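Snaclec convulxin subunit alpha (Crotalus durissus, PDB 1UMR) activates platelets by binding the collagen receptor glycoprotein VI, as one of the two kinds of subunit of a snake venom lectin. Local coordinates at residues R17-E22 / I125-K130; F65-I70 / L106-T111; E78-T83 / S92-L97. All coordinates share one frame; numbering follows the deposited sequence.

Contact 1: residues R17-E22 / I125-K130; sequences RIFNEE and IPFVCK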
ATOM      1  N   ARG A  17       8.914  53.139  12.070  1.00 44.67           N
ATOM      2  CA  ARG A  17       8.668  54.242  13.008  1.00 44.87           C
ATOM      3  C   ARG A  17       7.208  54.204  13.428  1.00 45.41           C
ATOM      4  O   ARG A  17       6.363  54.090  12.578  1.00 46.58           O
ATOM      5  CB  ARG A  17       8.978  55.583  12.376  1.00 38.92           C
ATOM      6  CG  ARG A  17       8.676  56.690  13.424  1.00 34.46           C
ATOM      7  CD  ARG A  17       8.819  58.082  12.785  1.00 38.16           C
ATOM      8  NE  ARG A  17       8.840  59.318  13.586  1.00 56.92           N
ATOM      9  CZ  ARG A  17       8.965  60.544  12.981  1.00 65.82           C
ATOM     10  NH1 ARG A  17       9.139  60.632  11.630  1.00 64.81           N
ATOM     11  NH2 ARG A  17       8.931  61.664  13.688  1.00 60.47           N
ATOM     12  N   ILE A  18       6.920  54.225  14.733  1.00 39.69           N
ATOM     13  CA  ILE A  18       5.575  54.459  15.213  1.00 38.98           C
ATOM     14  C   ILE A  18       5.185  55.937  15.158  1.00 45.81           C
ATOM     15  O   ILE A  18       5.911  56.800  15.601  1.00 52.42           O
ATOM     16  CB  ILE A  18       5.370  53.853  16.577  1.00 45.98           C
ATOM     17  CG1 ILE A  18       4.003  54.229  17.193  1.00 44.95           C
ATOM     18  CG2 ILE A  18       6.582  54.081  17.548  1.00 54.23           C
ATOM     19  CD1 ILE A  18       3.830  53.358  18.352  1.00 46.32           C
ATOM     20  N   PHE A  19       4.065  56.251  14.539  1.00 46.92           N
ATOM     21  CA  PHE A  19       3.572  57.632  14.649  1.00 48.85           C
ATOM     22  C   PHE A  19       2.531  57.746  15.799  1.00 52.20           C
ATOM     23  O   PHE A  19       1.467  57.133  15.742  1.00 47.71           O
ATOM     24  CB  PHE A  19       3.031  58.124  13.304  1.00 39.09           C
ATOM     25  CG  PHE A  19       4.114  58.323  12.316  1.00 50.30           C
ATOM     26  CD1 PHE A  19       4.755  59.595  12.206  1.00 36.19           C
ATOM     27  CD2 PHE A  19       4.678  57.218  11.644  1.00 41.57           C
ATOM     28  CE1 PHE A  19       5.820  59.771  11.365  1.00 43.65           C
ATOM     29  CE2 PHE A  19       5.741  57.425  10.724  1.00 47.91           C
ATOM     30  CZ  PHE A  19       6.353  58.695  10.611  1.00 39.27           C
ATOM     31  N   ASN A  20       2.834  58.523  16.832  1.00 53.34           N
ATOM     32  CA  ASN A  20       1.821  58.763  17.810  1.00 48.52           C
ATOM     33  C   ASN A  20       0.780  59.781  17.410  1.00 52.91           C
ATOM     34  O   ASN A  20       0.761  60.857  17.951  1.00 67.44           O
ATOM     35  CB  ASN A  20       2.515  59.221  19.025  1.00 42.56           C
ATOM     36  CG  ASN A  20       3.219  58.084  19.740  1.00 50.72           C
ATOM     37  OD1 ASN A  20       2.598  57.139  20.429  1.00 42.94           O
ATOM     38  ND2 ASN A  20       4.564  58.177  19.679  1.00 46.43           N
ATOM     39  N   GLU A  21      -0.109  59.428  16.505  1.00 50.46           N
ATOM     40  CA  GLU A  21      -1.147  60.281  15.926  1.00 55.36           C
ATOM     41  C   GLU A  21      -2.290  59.303  15.689  1.00 60.10           C
ATOM     42  O   GLU A  21      -2.047  58.142  15.302  1.00 53.31           O
ATOM     43  CB  GLU A  21      -0.784  60.729  14.516  1.00 63.24           C
ATOM     44  CG  GLU A  21      -0.750  62.210  14.243  1.00 78.35           C
ATOM     45  CD  GLU A  21       0.678  62.575  13.888  1.00 89.37           C
ATOM     46  OE1 GLU A  21       1.388  62.941  14.861  1.00 85.08           O
ATOM     47  OE2 GLU A  21       1.105  62.432  12.673  1.00 91.48           O
ATOM     48  N   GLU A  22      -3.523  59.752  15.876  1.00 56.81           N
ATOM     49  CA  GLU A  22      -4.634  58.819  15.885  1.00 55.09           C
ATOM     50  C   GLU A  22      -5.331  58.810  14.512  1.00 53.49           C
ATOM     51  O   GLU A  22      -5.784  59.849  14.061  1.00 45.88           O
ATOM     52  CB  GLU A  22      -5.611  59.300  16.915  1.00 57.54           C
ATOM     53  CG  GLU A  22      -5.297  58.768  18.277  1.00 69.66           C
ATOM     54  CD  GLU A  22      -6.094  59.463  19.382  1.00 74.48           C
ATOM     55  OE1 GLU A  22      -6.216  58.816  20.451  1.00 83.62           O
ATOM     56  OE2 GLU A  22      -6.565  60.627  19.202  1.00 73.19           O
ATOM     57  N   ILE A 125      -6.253  55.164  15.738  1.00 52.71           N
ATOM     58  CA  ILE A 125      -5.168  54.867  16.635  1.00 48.41           C
ATOM     59  C   ILE A 125      -3.780  55.205  16.010  1.00 56.89           C
ATOM     60  O   ILE A 125      -3.675  55.528  14.810  1.00 52.06           O
ATOM     61  CB  ILE A 125      -5.214  53.430  17.122  1.00 40.67           C
ATOM     62  CG1 ILE A 125      -5.382  52.474  15.927  1.00 43.33           C
ATOM     63  CG2 ILE A 125      -6.371  53.201  18.110  1.00 43.48           C
ATOM     64  CD1 ILE A 125      -5.170  51.020  16.297  1.00 30.88           C
ATOM     65  N   PRO A 126      -2.741  55.203  16.868  1.00 56.12           N
ATOM     66  CA  PRO A 126      -1.372  55.316  16.387  1.00 55.10           C
ATOM     67  C   PRO A 126      -1.110  54.086  15.511  1.00 52.55           C
ATOM     68  O   PRO A 126      -1.952  53.160  15.477  1.00 48.24           O
ATOM     69  CB  PRO A 126      -0.503  55.363  17.666  1.00 47.72           C
ATOM     70  CG  PRO A 126      -1.409  54.907  18.788  1.00 48.09           C
ATOM     71  CD  PRO A 126      -2.816  55.091  18.338  1.00 44.42           C
ATOM     72  N   PHE A 127       0.023  54.102  14.800  1.00 47.29           N
ATOM     73  CA  PHE A 127       0.308  53.106  13.810  1.00 43.17           C
ATOM     74  C   PHE A 127       1.798  53.103  13.550  1.00 46.69           C
ATOM     75  O   PHE A 127       2.494  54.126  13.884  1.00 43.59           O
ATOM     76  CB  PHE A 127      -0.461  53.459  12.564  1.00 38.43           C
ATOM     77  CG  PHE A 127      -0.174  54.798  12.063  1.00 39.70           C
ATOM     78  CD1 PHE A 127      -0.898  55.868  12.500  1.00 36.04           C
ATOM     79  CD2 PHE A 127       0.814  55.016  11.110  1.00 37.25           C
ATOM     80  CE1 PHE A 127      -0.671  57.171  12.008  1.00 39.85           C
ATOM     81  CE2 PHE A 127       1.006  56.309  10.608  1.00 35.32           C
ATOM     82  CZ  PHE A 127       0.233  57.402  11.097  1.00 38.61           C
ATOM     83  N   VAL A 128       2.289  51.966  13.007  1.00 42.20           N
ATOM     84  CA  VAL A 128       3.688  51.829  12.641  1.00 42.73           C
ATOM     85  C   VAL A 128       3.871  51.826  11.163  1.00 39.80           C
ATOM     86  O   VAL A 128       3.109  51.171  10.489  1.00 47.34           O
ATOM     87  CB  VAL A 128       4.290  50.544  13.292  1.00 48.96           C
ATOM     88  CG1 VAL A 128       5.811  50.283  12.901  1.00 35.70           C
ATOM     89  CG2 VAL A 128       4.195  50.676  14.767  1.00 39.92           C
ATOM     90  N   CYS A 129       4.845  52.607  10.647  1.00 41.12           N
ATOM     91  CA  CYS A 129       5.215  52.611   9.226  1.00 33.12           C
ATOM     92  C   CYS A 129       6.480  51.760   8.928  1.00 38.69           C
ATOM     93  O   CYS A 129       7.361  51.593   9.794  1.00 37.03           O
ATOM     94  CB  CYS A 129       5.452  54.002   8.721  1.00 36.60           C
ATOM     95  SG  CYS A 129       3.935  54.988   8.653  1.00 45.20           S
ATOM     96  N   LYS A 130       6.551  51.172   7.743  1.00 32.69           N
ATOM     97  CA  LYS A 130       7.714  50.378   7.320  1.00 31.84           C
ATOM     98  C   LYS A 130       8.052  50.625   5.870  1.00 37.63           C
ATOM     99  O   LYS A 130       7.183  50.851   5.033  1.00 46.24           O
ATOM    100  CB  LYS A 130       7.587  48.889   7.653  1.00 36.53           C
ATOM    101  CG  LYS A 130       8.503  47.893   6.840  1.00 28.76           C
ATOM    102  CD  LYS A 130       8.040  46.438   7.132  1.00 29.90           C
ATOM    103  CE  LYS A 130       8.832  45.340   6.334  1.00 33.24           C
ATOM    104  NZ  LYS A 130       8.557  43.962   6.819  1.00 35.14           N
TER
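Residues 17-20 and 125-130 pair as antiparallel strands in the sheet of a C-type lectin fold, where a strand from early in the chain lies against the last one. Arg17 opens the pairing with two backbone bonds to Cys129. Arg17 N reaches Cys129 O in the carbonyl plane, on a lone pair. The return bond, Cys129 N to Arg17 O, is 2.9 Å and nearly straight at 170°, but its donor sits above the carbonyl plane. The Arg17 side chain runs out fully extended, and Phe19 CE1 lies over one face of its guanidinium, toward the rim. Ile18 turns to the other side of the sheet. There Ile18 CB meets Val128 CG2 at 3.8 Å, and helix 47-60 packs on the same pair through Val57. Phe19 N gives a short bond of 2.7 Å to Phe127 O, almost along the C=O axis; the answering bond from Phe127 N to Phe19 O is weak. Phe127 holds CG in the crowded position between its backbone N and carbonyl carbon (chi1 56°), which brings its ring over to Phe19. Phe19 CB lies over one face of that ring, 3.6 Å from Phe127 CZ. The ring planes are only 22° apart, but the centroids are 5.7 Å from each other, so little of one ring covers the other. Cys129 SG, disulfide-bonded to Cys32, lies obliquely 3.7 Å from Phe19 CE2. Asn20 centres an inverse gamma turn, and its amide bonds outward to Glu62 and Asn60. Beyond it, Glu21 O takes a CA-H...O contact from Pro126 CA at 3.1 Å.

Contact 2: residues F65-I70 / L106-T111; sequences FSHVSI and LLKKET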
ATOM      1  N   PHE A  65      -1.650  55.935  24.779  1.00 62.70           N
ATOM      2  CA  PHE A  65      -2.101  55.119  23.673  1.00 56.42           C
ATOM      3  C   PHE A  65      -1.702  53.707  24.069  1.00 48.87           C
ATOM      4  O   PHE A  65      -0.720  53.489  24.825  1.00 45.54           O
ATOM      5  CB  PHE A  65      -1.457  55.535  22.313  1.00 59.96           C
ATOM      6  CG  PHE A  65      -1.793  56.990  21.842  1.00 55.66           C
ATOM      7  CD1 PHE A  65      -0.764  57.834  21.324  1.00 49.98           C
ATOM      8  CD2 PHE A  65      -3.101  57.488  21.887  1.00 44.22           C
ATOM      9  CE1 PHE A  65      -1.040  59.168  20.870  1.00 52.09           C
ATOM     10  CE2 PHE A  65      -3.393  58.835  21.470  1.00 52.75           C
ATOM     11  CZ  PHE A  65      -2.357  59.682  20.934  1.00 50.56           C
ATOM     12  N   SER A  66      -2.477  52.737  23.596  1.00 47.48           N
ATOM     13  CA  SER A  66      -2.116  51.348  23.837  1.00 46.97           C
ATOM     14  C   SER A  66      -2.534  50.371  22.691  1.00 46.93           C
ATOM     15  O   SER A  66      -2.432  49.146  22.804  1.00 46.43           O
ATOM     16  CB  SER A  66      -2.737  50.925  25.167  1.00 57.06           C
ATOM     17  OG  SER A  66      -4.132  51.075  25.036  1.00 53.46           O
ATOM     18  N   HIS A  67      -2.943  50.906  21.557  1.00 43.94           N
ATOM     19  CA  HIS A  67      -3.225  50.060  20.408  1.00 47.33           C
ATOM     20  C   HIS A  67      -2.422  50.612  19.186  1.00 49.92           C
ATOM     21  O   HIS A  67      -2.309  51.847  19.005  1.00 45.87           O
ATOM     22  CB  HIS A  67      -4.744  50.159  20.148  1.00 57.56           C
ATOM     23  CG  HIS A  67      -5.569  49.414  21.138  1.00 62.23           C
ATOM     24  ND1 HIS A  67      -6.914  49.225  20.983  1.00 66.37           N
ATOM     25  CD2 HIS A  67      -5.225  48.790  22.290  1.00 68.43           C
ATOM     26  CE1 HIS A  67      -7.365  48.480  21.975  1.00 74.52           C
ATOM     27  NE2 HIS A  67      -6.359  48.215  22.792  1.00 73.07           N
ATOM     28  N   VAL A  68      -1.859  49.738  18.348  1.00 49.77           N
ATOM     29  CA  VAL A  68      -1.120  50.232  17.148  1.00 47.91           C
ATOM     30  C   VAL A  68      -1.566  49.484  15.906  1.00 38.87           C
ATOM     31  O   VAL A  68      -1.583  48.234  15.869  1.00 35.82           O
ATOM     32  CB  VAL A  68       0.428  50.155  17.319  1.00 49.03           C
ATOM     33  CG1 VAL A  68       1.149  50.977  16.247  1.00 49.90           C
ATOM     34  CG2 VAL A  68       0.819  50.782  18.619  1.00 44.09           C
ATOM     35  N   SER A  69      -1.968  50.230  14.903  1.00 39.59           N
ATOM     36  CA  SER A  69      -2.380  49.575  13.632  1.00 37.82           C
ATOM     37  C   SER A  69      -1.174  48.820  12.960  1.00 44.43           C
ATOM     38  O   SER A  69      -0.067  49.337  12.928  1.00 44.34           O
ATOM     39  CB  SER A  69      -2.936  50.611  12.664  1.00 35.04           C
ATOM     40  OG  SER A  69      -4.329  50.889  12.861  1.00 38.98           O
ATOM     41  N   ILE A  70      -1.388  47.617  12.428  1.00 39.48           N
ATOM     42  CA  ILE A  70      -0.450  47.042  11.464  1.00 38.60           C
ATOM     43  C   ILE A  70      -1.210  46.747  10.101  1.00 43.61           C
ATOM     44  O   ILE A  70      -2.419  47.063   9.922  1.00 37.19           O
ATOM     45  CB  ILE A  70       0.172  45.872  11.985  1.00 38.65           C
ATOM     46  CG1 ILE A  70      -0.900  44.801  12.035  1.00 38.33           C
ATOM     47  CG2 ILE A  70       0.795  46.175  13.379  1.00 36.77           C
ATOM     48  CD1 ILE A  70      -0.562  43.600  12.753  1.00 40.01           C
ATOM     49  N   LEU A 106      -4.285  44.995  14.595  1.00 46.11           N
ATOM     50  CA  LEU A 106      -3.641  45.856  15.538  1.00 39.95           C
ATOM     51  C   LEU A 106      -2.745  45.114  16.546  1.00 40.36           C
ATOM     52  O   LEU A 106      -2.780  43.869  16.628  1.00 37.34           O
ATOM     53  CB  LEU A 106      -4.716  46.728  16.190  1.00 47.87           C
ATOM     54  CG  LEU A 106      -5.467  46.574  17.519  1.00 47.35           C
ATOM     55  CD1 LEU A 106      -6.792  47.224  17.363  1.00 41.22           C
ATOM     56  CD2 LEU A 106      -5.622  45.219  18.026  1.00 55.95           C
ATOM     57  N   LEU A 107      -1.842  45.860  17.211  1.00 38.87           N
ATOM     58  CA  LEU A 107      -1.114  45.299  18.369  1.00 39.57           C
ATOM     59  C   LEU A 107      -1.631  46.021  19.648  1.00 38.97           C
ATOM     60  O   LEU A 107      -1.994  47.205  19.597  1.00 40.09           O
ATOM     61  CB  LEU A 107       0.363  45.645  18.207  1.00 45.31           C
ATOM     62  CG  LEU A 107       1.441  44.778  17.468  1.00 48.58           C
ATOM     63  CD1 LEU A 107       1.004  43.509  16.801  1.00 35.69           C
ATOM     64  CD2 LEU A 107       2.381  45.633  16.579  1.00 35.24           C
ATOM     65  N   LYS A 108      -1.596  45.343  20.784  1.00 37.66           N
ATOM     66  CA  LYS A 108      -2.046  45.853  22.084  1.00 46.36           C
ATOM     67  C   LYS A 108      -0.912  46.035  23.071  1.00 43.40           C
ATOM     68  O   LYS A 108      -0.166  45.097  23.281  1.00 43.55           O
ATOM     69  CB  LYS A 108      -2.930  44.737  22.727  1.00 51.17           C
ATOM     70  CG  LYS A 108      -4.352  44.929  22.522  1.00 54.99           C
ATOM     71  CD  LYS A 108      -5.092  43.669  22.658  1.00 55.21           C
ATOM     72  CE  LYS A 108      -6.538  43.943  22.201  1.00 55.56           C
ATOM     73  NZ  LYS A 108      -7.566  43.249  23.077  1.00 67.06           N
ATOM     74  N   LYS A 109      -0.853  47.160  23.775  1.00 52.20           N
ATOM     75  CA  LYS A 109       0.090  47.267  24.925  1.00 54.42           C
ATOM     76  C   LYS A 109      -0.114  46.126  25.915  1.00 53.75           C
ATOM     77  O   LYS A 109       0.842  45.598  26.483  1.00 58.10           O
ATOM     78  CB  LYS A 109      -0.070  48.569  25.712  1.00 58.05           C
ATOM     79  CG  LYS A 109       1.152  48.815  26.718  1.00 67.86           C
ATOM     80  CD  LYS A 109       1.176  50.282  27.440  1.00 67.56           C
ATOM     81  CE  LYS A 109      -0.100  50.661  28.277  1.00 70.24           C
ATOM     82  NZ  LYS A 109       0.135  51.340  29.631  1.00 70.82           N
ATOM     83  N   GLU A 110      -1.345  45.723  26.156  1.00 51.15           N
ATOM     84  CA  GLU A 110      -1.521  44.807  27.294  1.00 56.52           C
ATOM     85  C   GLU A 110      -0.991  43.401  26.994  1.00 51.01           C
ATOM     86  O   GLU A 110      -1.002  42.519  27.812  1.00 53.09           O
ATOM     87  CB  GLU A 110      -2.934  44.891  27.876  1.00 51.16           C
ATOM     88  CG  GLU A 110      -3.989  45.118  26.839  1.00 58.78           C
ATOM     89  CD  GLU A 110      -4.204  46.564  26.538  1.00 56.22           C
ATOM     90  OE1 GLU A 110      -3.814  47.022  25.434  1.00 59.56           O
ATOM     91  OE2 GLU A 110      -4.829  47.222  27.376  1.00 53.36           O
ATOM     92  N   THR A 111      -0.311  43.251  25.880  1.00 48.76           N
ATOM     93  CA  THR A 111       0.257  41.953  25.633  1.00 48.49           C
ATOM     94  C   THR A 111       1.709  42.025  25.078  1.00 54.82           C
ATOM     95  O   THR A 111       2.264  41.087  24.450  1.00 49.34           O
ATOM     96  CB  THR A 111      -0.797  41.318  24.778  1.00 51.34           C
ATOM     97  OG1 THR A 111      -0.904  39.967  25.136  1.00 58.68           O
ATOM     98  CG2 THR A 111      -0.517  41.414  23.319  1.00 43.25           C
TER
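Two backbone hydrogen bonds join strand 67-69 to strand 106-108 in the second sheet of the C-type lectin fold, and a third carries the antiparallel pairing beyond them. Val68 and Leu107 form the hydrogen-bonded pair. Val68 N bonds to Leu107 O at 2.8 Å, and Leu107 N returns the bond to Val68 O at 2.7 Å; both donors lie in the carbonyl plane. The third bond runs from Lys109 N to Ser66 O at 2.7 Å. It is nearly straight at 169° and falls on a lone pair, so the pairing reaches past the strand into the 3-10 segment 109-110. CA-H...O contacts fill in between these bonds, with His67 CA pointing to Leu107 O and Leu106 CA to Val68 O.

Apolar packing gathers on the face of Val68 and Leu107. Phe113 and Trp116 touch Leu107, and Val68 faces Ile18 and Val128. Ile70 CG2 also meets Leu107 CD2 at 3.6 Å, the two side chains crossing at about a right angle.

The other face is mixed: Leu106 is buried against Phe117 and Ala119, while His67 and Lys108 bring polar groups. The His67 ring lies alongside Leu106 and Lys108, pointing the same way, with His67 NE2 3.9 Å from Lys108 CG. Glu110 bends at chi2 and brings OE1 to the edge of the ring, near its plane, also 3.9 Å from His67 NE2. Ser66 CB and Lys109 CB touch at 3.6 Å.

The strands are therefore held mainly by their backbones. The nearby Glu110 carboxylate might favour a protonated His67, while the Lys108 amine would oppose it.

Contact 3: residues E78-T83 / S92-L97; sequences EKQCST and SYDNLL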
ATOM      1  N   GLU A  78     -17.653  41.051   1.048  1.00 44.65           N
ATOM      2  CA  GLU A  78     -18.754  40.706   1.933  1.00 50.39           C
ATOM      3  C   GLU A  78     -18.423  41.212   3.346  1.00 48.55           C
ATOM      4  O   GLU A  78     -17.274  41.362   3.680  1.00 45.19           O
ATOM      5  CB  GLU A  78     -18.935  39.152   2.005  1.00 52.38           C
ATOM      6  CG  GLU A  78     -18.773  38.369   0.691  1.00 65.96           C
ATOM      7  CD  GLU A  78     -17.309  37.926   0.458  1.00 71.29           C
ATOM      8  OE1 GLU A  78     -16.627  38.647  -0.278  1.00 72.72           O
ATOM      9  OE2 GLU A  78     -16.805  36.877   1.009  1.00 73.34           O
ATOM     10  N   LYS A  79     -19.456  41.371   4.170  1.00 44.81           N
ATOM     11  CA  LYS A  79     -19.424  41.847   5.555  1.00 41.76           C
ATOM     12  C   LYS A  79     -18.628  41.032   6.477  1.00 40.90           C
ATOM     13  O   LYS A  79     -17.931  41.575   7.329  1.00 39.68           O
ATOM     14  CB  LYS A  79     -20.853  41.987   6.141  1.00 51.98           C
ATOM     15  CG  LYS A  79     -21.638  43.270   5.703  1.00 44.19           C
ATOM     16  CD  LYS A  79     -23.083  43.327   6.152  1.00 53.46           C
ATOM     17  CE  LYS A  79     -23.657  44.645   5.672  1.00 57.23           C
ATOM     18  NZ  LYS A  79     -25.050  44.467   5.307  1.00 69.15           N
ATOM     19  N   GLN A  80     -18.696  39.723   6.316  1.00 39.23           N
ATOM     20  CA  GLN A  80     -17.893  38.841   7.137  1.00 37.25           C
ATOM     21  C   GLN A  80     -17.651  37.717   6.169  1.00 42.54           C
ATOM     22  O   GLN A  80     -18.112  37.850   5.041  1.00 42.27           O
ATOM     23  CB  GLN A  80     -18.621  38.429   8.435  1.00 40.62           C
ATOM     24  CG  GLN A  80     -19.983  37.638   8.375  1.00 40.97           C
ATOM     25  CD  GLN A  80     -19.867  36.336   7.645  1.00 43.44           C
ATOM     26  OE1 GLN A  80     -19.060  35.504   8.010  1.00 45.84           O
ATOM     27  NE2 GLN A  80     -20.570  36.216   6.521  1.00 46.64           N
ATOM     28  N   CYS A  81     -16.945  36.638   6.550  1.00 39.20           N
ATOM     29  CA  CYS A  81     -16.273  35.819   5.538  1.00 38.70           C
ATOM     30  C   CYS A  81     -16.744  34.400   5.557  1.00 37.67           C
ATOM     31  O   CYS A  81     -16.234  33.581   4.774  1.00 41.18           O
ATOM     32  CB  CYS A  81     -14.732  35.768   5.719  1.00 35.85           C
ATOM     33  SG  CYS A  81     -13.988  37.359   5.537  1.00 41.09           S
ATOM     34  N   SER A  82     -17.720  34.104   6.384  1.00 33.47           N
ATOM     35  CA  SER A  82     -18.442  32.815   6.191  1.00 39.40           C
ATOM     36  C   SER A  82     -19.365  32.902   4.986  1.00 37.73           C
ATOM     37  O   SER A  82     -20.314  33.683   4.985  1.00 48.01           O
ATOM     38  CB  SER A  82     -19.257  32.442   7.438  1.00 31.44           C
ATOM     39  OG  SER A  82     -19.564  31.042   7.395  1.00 42.77           O
ATOM     40  N   THR A  83     -19.136  32.072   3.981  1.00 47.40           N
ATOM     41  CA  THR A  83     -19.974  32.107   2.768  1.00 45.67           C
ATOM     42  C   THR A  83     -21.035  31.058   2.867  1.00 42.83           C
ATOM     43  O   THR A  83     -21.999  31.048   2.060  1.00 35.07           O
ATOM     44  CB  THR A  83     -19.098  31.847   1.446  1.00 55.40           C
ATOM     45  OG1 THR A  83     -18.375  30.588   1.495  1.00 38.95           O
ATOM     46  CG2 THR A  83     -17.976  32.895   1.302  1.00 53.16           C
ATOM     47  N   SER A  92     -26.041  34.835   1.468  1.00 51.66           N
ATOM     48  CA  SER A  92     -26.367  35.685   0.293  1.00 52.92           C
ATOM     49  C   SER A  92     -27.159  36.889   0.798  1.00 55.25           C
ATOM     50  O   SER A  92     -27.455  37.784   0.071  1.00 65.91           O
ATOM     51  CB  SER A  92     -27.306  34.899  -0.616  1.00 58.64           C
ATOM     52  OG  SER A  92     -28.311  34.115   0.138  1.00 63.82           O
ATOM     53  N   TYR A  93     -27.516  36.863   2.057  1.00 44.60           N
ATOM     54  CA  TYR A  93     -28.177  37.894   2.728  1.00 38.58           C
ATOM     55  C   TYR A  93     -27.375  38.062   4.079  1.00 41.20           C
ATOM     56  O   TYR A  93     -26.984  37.086   4.690  1.00 37.55           O
ATOM     57  CB  TYR A  93     -29.608  37.398   3.065  1.00 43.46           C
ATOM     58  CG  TYR A  93     -30.420  38.353   3.912  1.00 40.93           C
ATOM     59  CD1 TYR A  93     -30.353  38.303   5.301  1.00 39.87           C
ATOM     60  CD2 TYR A  93     -31.256  39.316   3.321  1.00 40.83           C
ATOM     61  CE1 TYR A  93     -31.072  39.249   6.116  1.00 38.24           C
ATOM     62  CE2 TYR A  93     -32.031  40.245   4.104  1.00 35.61           C
ATOM     63  CZ  TYR A  93     -31.927  40.202   5.469  1.00 45.34           C
ATOM     64  OH  TYR A  93     -32.644  41.128   6.178  1.00 40.52           O
ATOM     65  N   ASP A  94     -27.261  39.257   4.644  1.00 35.33           N
ATOM     66  CA  ASP A  94     -26.314  39.424   5.748  1.00 40.78           C
ATOM     67  C   ASP A  94     -26.496  40.763   6.442  1.00 44.02           C
ATOM     68  O   ASP A  94     -26.310  41.812   5.808  1.00 42.29           O
ATOM     69  CB  ASP A  94     -24.849  39.402   5.208  1.00 32.32           C
ATOM     70  CG  ASP A  94     -23.844  39.392   6.327  1.00 42.87           C
ATOM     71  OD1 ASP A  94     -24.173  39.778   7.489  1.00 36.41           O
ATOM     72  OD2 ASP A  94     -22.705  38.914   6.138  1.00 48.45           O
ATOM     73  N   ASN A  95     -26.811  40.724   7.739  1.00 46.00           N
ATOM     74  CA  ASN A  95     -27.338  41.898   8.431  1.00 44.97           C
ATOM     75  C   ASN A  95     -26.416  42.186   9.568  1.00 45.95           C
ATOM     76  O   ASN A  95     -26.877  42.746  10.607  1.00 43.29           O
ATOM     77  CB  ASN A  95     -28.654  41.569   9.129  1.00 45.05           C
ATOM     78  CG  ASN A  95     -29.867  42.013   8.366  1.00 53.35           C
ATOM     79  OD1 ASN A  95     -29.787  42.303   7.168  1.00 54.40           O
ATOM     80  ND2 ASN A  95     -31.059  41.922   9.018  1.00 55.72           N
ATOM     81  N   LEU A  96     -25.184  41.693   9.462  1.00 40.56           N
ATOM     82  CA  LEU A  96     -24.131  41.997  10.465  1.00 45.48           C
ATOM     83  C   LEU A  96     -23.885  43.534  10.511  1.00 46.85           C
ATOM     84  O   LEU A  96     -23.744  44.159   9.460  1.00 46.14           O
ATOM     85  CB  LEU A  96     -22.804  41.359  10.097  1.00 41.52           C
ATOM     86  CG  LEU A  96     -21.681  41.540  11.108  1.00 45.15           C
ATOM     87  CD1 LEU A  96     -22.107  40.842  12.386  1.00 35.94           C
ATOM     88  CD2 LEU A  96     -20.338  40.884  10.546  1.00 39.82           C
ATOM     89  N   LEU A  97     -23.868  44.093  11.729  1.00 48.93           N
ATOM     90  CA  LEU A  97     -23.733  45.544  12.026  1.00 42.98           C
ATOM     91  C   LEU A  97     -22.338  46.052  11.747  1.00 41.83           C
ATOM     92  O   LEU A  97     -21.316  45.364  12.066  1.00 41.70           O
ATOM     93  CB  LEU A  97     -24.035  45.750  13.528  1.00 43.69           C
ATOM     94  CG  LEU A  97     -25.483  45.859  14.068  1.00 45.46           C
ATOM     95  CD1 LEU A  97     -25.566  45.890  15.589  1.00 43.55           C
ATOM     96  CD2 LEU A  97     -26.331  47.011  13.395  1.00 38.70           C
TER
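Neither segment is regular strand or helix here: two irregular pieces of one long loop run past each other, with Lys79 CA and Leu96 CA, the nearest pair, 6.8 Å apart. Lys79 spans the gap. Its chain is extended as far as CE, with the bend at chi4 setting the position of NZ, which bonds to Asp94 O at 3.0 Å, in the carbonyl plane. Along the way Lys79 CD passes 3.5 Å from Leu96 O. The amine thus takes the backbone oxygen of Asp94; the carboxylate of Asp94 lies farther off, with Lys79 NZ 5.2 Å from Asp94 OD1.

The two carboxylate oxygens of Asp94 have separate tasks. CG is anti to the backbone N (chi1 -173°). OD1 uses its anti lone pair to accept from Leu96 N at 2.9 Å, closing an Asx turn. OD2 faces the other segment, 3.6 Å from Lys79 CB, and accepts a weak bond from Gln80 NE2.

Gln80 is folded back, with CG in the crowded position and a second bend at chi2. Its amide grips Ser82 twice. Gln80 NE2 gives to Ser82 O at 3.0 Å, with the acceptor in the amide plane, and OE1 accepts from Ser82 N above the plane. These two bonds fix the rotation of the amide that meets Asp94. Leu96 CD2 packs 3.7 Å from Gln80 CB, the two side chains at about a right angle.

Cys81 carries the interchain disulfide to subunit beta, and another chain also meets Gln80, Asn95, Leu96 and Leu97. This is consistent with the loop swapping of snaclec dimers. The contact lies in the long loop that leads from strand 67-74 to strand 104-108, its centre about 23 Å from the centre of the chain.

In the fold
Contacts 1 and 2 are partly buried near the chain centre, with their own centres about 10 Å apart. They touch where the strand of 125-130 meets that of 65-70, and the Pro126 O to Ser69 N pair there is a probable hydrogen bond. Both rest on antiparallel backbone bonds, but contact 1 adds aromatic rings and a cysteine that is disulfide-bonded to Cys32, while contact 2 adds apolar packing and charged groups. Contact 3 is also partly buried, but far out and against another chain, in the long loop that contact 2 closes. It has no strand pairing. One lysine bond to a backbone oxygen, a weak amide-carboxylate bond and some apolar packing hold it.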